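Local atomic coordinates of agarase (Pseudoalteromonas fuliginea, PDB entry 6XJ9), a protein that probably hydrolyses agarose, the galactan of red algal cell walls, as a marine bacterial glycoside hydrolase of family 50. Residues Gly523-Thr528 with Ala540-Leu545; Lys558-Asn563 with Ala568-Gly573. All coordinates share one frame; numbering follows the deposited sequence. Where two conformers were deposited one is given.

Contact 1 (Gly523-Thr528 with Ala540-Leu545); sequences GIVINT and AEFSRL
F542 reaches from helix 540-545 to V525 and T528 on segment 523-528, joining two consecutive helices of a helical cluster at the periphery of the chain; they cross almost perpendicularly (-92°), their axes 11.2 Å apart. At that spacing the backbones stay well separated and the phenyl ring does the bridging. CB of F542 points toward the first helix, and with CG anti to the carbonyl carbon (chi1 -72°) the CE2 corner comes to lie against V525 and T528. The apolar packing gathers on that corner: CE2 of F542 lies 3.9 Å from V525 CA and equally near T528 CG2, both oblique to the ring plane, while V525 CG2 approaches F542 CZ more loosely at 4.2 Å. L590 of helix 584-609 touches both V525 and F542, and V462 of strand 461-463 packs on I524 and T528. On the first helix, I524 O receives both the backbone N of T528 and its hydroxyl. An alanine in place of T528 removes the CG2 methyl and OG1, and would probably leave a gap beside F542 CE2 and I524 O without its hydroxyl donor. That hydroxyl sits in the carbonyl plane of I524, with T528 OG1 2.6 Å from I524 O.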
loop_
_atom_site.group_PDB
_atom_site.type_symbol
_atom_site.label_atom_id
_atom_site.label_comp_id
_atom_site.label_asym_id
_atom_site.label_seq_id
_atom_site.Cartn_x
_atom_site.Cartn_y
_atom_site.Cartn_z
ATOM N N GLY A 523 -19.712 -41.086 0.642
ATOM C CA GLY A 523 -21.146 -40.890 0.814
ATOM C C GLY A 523 -21.978 -41.343 -0.387
ATOM O O GLY A 523 -23.009 -41.994 -0.220
ATOM N N ILE A 524 -21.525 -40.993 -1.598
ATOM C CA ILE A 524 -22.236 -41.318 -2.826
ATOM C C ILE A 524 -22.335 -42.838 -2.950
ATOM O O ILE A 524 -23.356 -43.360 -3.386
ATOM C CB ILE A 524 -21.526 -40.707 -4.049
ATOM C CG1 ILE A 524 -21.544 -39.176 -4.042
ATOM C CG2 ILE A 524 -22.098 -41.281 -5.349
ATOM C CD1 ILE A 524 -22.913 -38.582 -4.304
ATOM N N VAL A 525 -21.244 -43.522 -2.597
ATOM C CA VAL A 525 -21.147 -44.972 -2.699
ATOM C C VAL A 525 -22.071 -45.584 -1.650
ATOM O O VAL A 525 -22.960 -46.355 -1.991
ATOM C CB VAL A 525 -19.693 -45.450 -2.524
ATOM C CG1 VAL A 525 -19.607 -46.948 -2.260
ATOM C CG2 VAL A 525 -18.823 -45.074 -3.720
ATOM N N ILE A 526 -21.865 -45.202 -0.381
ATOM C CA ILE A 526 -22.629 -45.752 0.726
ATOM C C ILE A 526 -24.121 -45.616 0.429
ATOM O O ILE A 526 -24.834 -46.616 0.384
ATOM C CB ILE A 526 -22.210 -45.110 2.062
ATOM C CG1 ILE A 526 -20.781 -45.517 2.437
ATOM C CG2 ILE A 526 -23.199 -45.463 3.169
ATOM C CD1 ILE A 526 -20.066 -44.534 3.325
ATOM N N ASN A 527 -24.577 -44.384 0.189
ATOM C CA ASN A 527 -25.996 -44.112 -0.005
ATOM C C ASN A 527 -26.550 -44.854 -1.221
ATOM O O ASN A 527 -27.683 -45.328 -1.204
ATOM C CB ASN A 527 -26.266 -42.613 -0.164
ATOM C CG ASN A 527 -27.741 -42.302 -0.261
ATOM O OD1 ASN A 527 -28.296 -42.246 -1.360
ATOM N ND2 ASN A 527 -28.385 -42.128 0.885
ATOM N N THR A 528 -25.770 -44.920 -2.304
ATOM C CA THR A 528 -26.259 -45.541 -3.523
ATOM C C THR A 528 -26.369 -47.059 -3.346
ATOM O O THR A 528 -27.292 -47.668 -3.884
ATOM C CB THR A 528 -25.419 -45.114 -4.736
ATOM O OG1 THR A 528 -25.490 -43.691 -4.877
ATOM C CG2 THR A 528 -25.875 -45.762 -6.022
ATOM N N ALA A 540 -26.986 -50.106 -10.377
ATOM C CA ALA A 540 -26.875 -51.198 -11.334
ATOM C C ALA A 540 -25.420 -51.367 -11.780
ATOM O O ALA A 540 -24.963 -52.499 -11.945
ATOM C CB ALA A 540 -27.807 -50.979 -12.500
ATOM N N GLU A 541 -24.686 -50.252 -11.920
ATOM C CA GLU A 541 -23.276 -50.335 -12.287
ATOM C C GLU A 541 -22.444 -50.885 -11.130
ATOM O O GLU A 541 -21.554 -51.694 -11.358
ATOM C CB GLU A 541 -22.700 -49.013 -12.807
ATOM C CG GLU A 541 -21.230 -49.101 -13.212
ATOM C CD GLU A 541 -20.927 -49.901 -14.475
ATOM O OE1 GLU A 541 -21.872 -50.465 -15.076
ATOM O OE2 GLU A 541 -19.745 -49.975 -14.851
ATOM N N PHE A 542 -22.722 -50.425 -9.903
ATOM C CA PHE A 542 -22.008 -50.889 -8.723
ATOM C C PHE A 542 -22.192 -52.403 -8.556
ATOM O O PHE A 542 -21.258 -53.113 -8.193
ATOM C CB PHE A 542 -22.469 -50.125 -7.477
ATOM C CG PHE A 542 -22.039 -48.676 -7.363
ATOM C CD1 PHE A 542 -21.210 -48.084 -8.302
ATOM C CD2 PHE A 542 -22.428 -47.917 -6.267
ATOM C CE1 PHE A 542 -20.808 -46.762 -8.168
ATOM C CE2 PHE A 542 -22.032 -46.592 -6.138
ATOM C CZ PHE A 542 -21.213 -46.018 -7.085
ATOM N N SER A 543 -23.410 -52.890 -8.807
ATOM C CA SER A 543 -23.700 -54.318 -8.738
ATOM C C SER A 543 -22.838 -55.086 -9.738
ATOM O O SER A 543 -22.291 -56.132 -9.399
ATOM C CB SER A 543 -25.164 -54.567 -8.962
ATOM O OG SER A 543 -25.923 -54.127 -7.842
ATOM N N ARG A 544 -22.714 -54.546 -10.963
ATOM C CA ARG A 544 -21.952 -55.152 -12.045
ATOM C C ARG A 544 -20.499 -55.367 -11.614
ATOM O O ARG A 544 -19.969 -56.465 -11.775
ATOM C CB ARG A 544 -22.084 -54.304 -13.316
ATOM C CG ARG A 544 -21.651 -54.999 -14.599
ATOM C CD ARG A 544 -21.616 -54.112 -15.829
ATOM N NE ARG A 544 -20.608 -53.050 -15.814
ATOM C CZ ARG A 544 -19.289 -53.216 -15.928
ATOM N NH1 ARG A 544 -18.492 -52.161 -15.905
ATOM N NH2 ARG A 544 -18.766 -54.428 -16.045
ATOM N N LEU A 545 -19.893 -54.329 -11.009
ATOM C CA LEU A 545 -18.471 -54.291 -10.691
ATOM C C LEU A 545 -18.132 -55.237 -9.545
ATOM O O LEU A 545 -17.050 -55.830 -9.533
ATOM C CB LEU A 545 -18.047 -52.857 -10.341
ATOM C CG LEU A 545 -18.023 -51.886 -11.519
ATOM C CD1 LEU A 545 -17.872 -50.441 -11.050
ATOM C CD2 LEU A 545 -16.911 -52.257 -12.487
#

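Contact 2 (Lys558-Asn563 with Ala568-Gly573); sequences KVWHLN and AEFDKG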
loop_
_atom_site.group_PDB
_atom_site.type_symbol
_atom_site.label_atom_id
_atom_site.label_comp_id
_atom_site.label_asym_id
_atom_site.label_seq_id
_atom_site.Cartn_x
_atom_site.Cartn_y
_atom_site.Cartn_z
ATOM N N LYS A 558 -17.806 -61.787 3.089
ATOM C CA LYS A 558 -16.613 -61.992 3.893
ATOM C C LYS A 558 -15.865 -60.670 4.041
ATOM O O LYS A 558 -15.469 -60.292 5.140
ATOM C CB LYS A 558 -15.702 -63.045 3.254
ATOM C CG LYS A 558 -16.215 -64.479 3.298
ATOM C CD LYS A 558 -15.230 -65.492 2.741
ATOM C CE LYS A 558 -14.099 -65.813 3.697
ATOM N NZ LYS A 558 -13.260 -66.926 3.191
ATOM N N VAL A 559 -15.678 -59.967 2.920
ATOM C CA VAL A 559 -14.833 -58.783 2.924
ATOM C C VAL A 559 -15.559 -57.650 3.646
ATOM O O VAL A 559 -14.976 -57.001 4.508
ATOM C CB VAL A 559 -14.348 -58.409 1.505
ATOM C CG1 VAL A 559 -13.476 -57.158 1.506
ATOM C CG2 VAL A 559 -13.585 -59.555 0.861
ATOM N N TRP A 560 -16.854 -57.480 3.344
ATOM C CA TRP A 560 -17.652 -56.363 3.831
ATOM C C TRP A 560 -18.224 -56.644 5.226
ATOM O O TRP A 560 -18.776 -55.736 5.854
ATOM C CB TRP A 560 -18.766 -56.014 2.825
ATOM C CG TRP A 560 -18.332 -55.412 1.517
ATOM C CD1 TRP A 560 -17.121 -55.539 0.898
ATOM C CD2 TRP A 560 -19.138 -54.595 0.640
ATOM N NE1 TRP A 560 -17.112 -54.857 -0.292
ATOM C CE2 TRP A 560 -18.341 -54.276 -0.482
ATOM C CE3 TRP A 560 -20.447 -54.101 0.692
ATOM C CZ2 TRP A 560 -18.811 -53.476 -1.527
ATOM C CZ3 TRP A 560 -20.920 -53.330 -0.350
ATOM C CH2 TRP A 560 -20.108 -53.019 -1.443
ATOM N N HIS A 561 -18.067 -57.891 5.695
ATOM C CA HIS A 561 -18.589 -58.382 6.966
ATOM C C HIS A 561 -20.112 -58.281 6.994
ATOM O O HIS A 561 -20.685 -57.729 7.927
ATOM C CB HIS A 561 -17.910 -57.705 8.167
ATOM C CG HIS A 561 -17.908 -58.539 9.406
ATOM N ND1 HIS A 561 -17.333 -59.799 9.450
ATOM C CD2 HIS A 561 -18.389 -58.301 10.646
ATOM C CE1 HIS A 561 -17.467 -60.301 10.662
ATOM N NE2 HIS A 561 -18.114 -59.402 11.413
ATOM N N LEU A 562 -20.748 -58.821 5.951
ATOM C CA LEU A 562 -22.194 -58.830 5.838
ATOM C C LEU A 562 -22.680 -60.270 5.719
ATOM O O LEU A 562 -21.878 -61.199 5.683
ATOM C CB LEU A 562 -22.601 -57.997 4.618
ATOM C CG LEU A 562 -22.289 -56.504 4.729
ATOM C CD1 LEU A 562 -22.581 -55.783 3.422
ATOM C CD2 LEU A 562 -23.053 -55.876 5.884
ATOM N N ASN A 563 -24.007 -60.420 5.664
ATOM C CA ASN A 563 -24.687 -61.698 5.586
ATOM C C ASN A 563 -25.820 -61.568 4.573
ATOM O O ASN A 563 -26.968 -61.884 4.874
ATOM C CB ASN A 563 -25.203 -62.141 6.960
ATOM C CG ASN A 563 -24.098 -62.557 7.912
ATOM O OD1 ASN A 563 -23.301 -63.444 7.603
ATOM N ND2 ASN A 563 -24.046 -61.933 9.079
ATOM N N ALA A 568 -29.371 -60.828 -5.537
ATOM C CA ALA A 568 -30.655 -60.150 -5.612
ATOM C C ALA A 568 -30.871 -59.261 -4.389
ATOM O O ALA A 568 -31.481 -58.199 -4.509
ATOM C CB ALA A 568 -31.773 -61.151 -5.764
ATOM N N GLU A 569 -30.399 -59.708 -3.217
ATOM C CA GLU A 569 -30.454 -58.886 -2.018
ATOM C C GLU A 569 -29.546 -57.671 -2.217
ATOM O O GLU A 569 -29.967 -56.538 -1.994
ATOM C CB GLU A 569 -30.072 -59.672 -0.756
ATOM C CG GLU A 569 -30.479 -58.975 0.540
ATOM C CD GLU A 569 -29.995 -59.585 1.850
ATOM O OE1 GLU A 569 -29.817 -60.819 1.909
ATOM O OE2 GLU A 569 -29.796 -58.820 2.818
ATOM N N PHE A 570 -28.309 -57.929 -2.671
ATOM C CA PHE A 570 -27.307 -56.890 -2.848
ATOM C C PHE A 570 -27.851 -55.808 -3.777
ATOM O O PHE A 570 -27.777 -54.618 -3.466
ATOM C CB PHE A 570 -25.983 -57.479 -3.340
ATOM C CG PHE A 570 -24.899 -56.453 -3.553
ATOM C CD1 PHE A 570 -23.920 -56.246 -2.592
ATOM C CD2 PHE A 570 -24.876 -55.671 -4.701
ATOM C CE1 PHE A 570 -22.934 -55.287 -2.782
ATOM C CE2 PHE A 570 -23.887 -54.716 -4.892
ATOM C CZ PHE A 570 -22.920 -54.524 -3.929
ATOM N N ASP A 571 -28.425 -56.260 -4.898
ATOM C CA ASP A 571 -28.963 -55.422 -5.956
ATOM C C ASP A 571 -30.124 -54.579 -5.440
ATOM O O ASP A 571 -30.280 -53.427 -5.848
ATOM C CB ASP A 571 -29.387 -56.278 -7.151
ATOM C CG ASP A 571 -28.209 -56.886 -7.893
ATOM O OD1 ASP A 571 -27.054 -56.597 -7.497
ATOM O OD2 ASP A 571 -28.450 -57.646 -8.860
ATOM N N LYS A 572 -30.935 -55.175 -4.556
ATOM C CA LYS A 572 -32.122 -54.526 -4.015
ATOM C C LYS A 572 -31.714 -53.371 -3.099
ATOM O O LYS A 572 -32.362 -52.325 -3.092
ATOM C CB LYS A 572 -32.984 -55.544 -3.256
ATOM C CG LYS A 572 -34.373 -55.067 -2.844
ATOM C CD LYS A 572 -35.182 -56.130 -2.111
ATOM C CE LYS A 572 -36.507 -55.614 -1.581
ATOM N NZ LYS A 572 -37.176 -56.595 -0.689
ATOM N N GLY A 573 -30.647 -53.579 -2.319
ATOM C CA GLY A 573 -30.227 -52.606 -1.325
ATOM C C GLY A 573 -29.389 -53.258 -0.229
ATOM O O GLY A 573 -29.801 -54.267 0.336
#
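W560, on segment 558-563, meets F570 on segment 568-573 across a short connection, and the two backbones stay apart, with the nearest CA atoms, of N563 and E569, 9.9 Å from each other. Phi turns positive at H561 in the first segment and at G573 in the second. The aromatic pair carries the contact. The far corner of the indole's six-membered ring meets the phenyl rim: W560 CZ3 lies 3.7 Å from F570 CE1, and W560 CH2 is 4.0 Å from F570 CZ. Both indole atoms sit near the plane of the phenyl ring, at its edge, yet F570 CE1 approaches the indole obliquely; the planes stand at 54° and the centroids are 5.7 Å apart. With CG anti to the backbone N (chi1 180°), the CE1 edge of F570 reaches the indole. A short loop links the consecutive helices 553-560 and 567-572, and the aromatic pair spans it. L529 and M546 each touch both aromatic side chains, W567 meets F570 edge-to-face, and NE1 of the buried W560 is bonded to D586 OD2. Nearer the connection, E569 OE1 comes only within 4.2 Å of N563 O; its hydrogen bond goes to the backbone N of A565.

Overall arrangement
Contact 1 closes before contact 2 opens, and their centres lie about 12 Å apart on the same side of the chain's centre; the centre of contact 2 lies about 40 Å from the centre of the chain, that of contact 1 about 30 Å. Four helices, 523-529, 537-550, 553-560 and 567-572, thus pack consecutively into one peripheral cluster. The contacts touch directly: S543, on the helix that carries F542, is probably hydrogen-bonded to D571 (OG to OD1, 2.7 Å), and S543 OG also packs on F570 CE2. Helix 537-550 adds a salt bridge from K547 to D571, while helix 584-609, next in the chain, reaches both contacts, through L590 and F587 at contact 1 and D586 at contact 2.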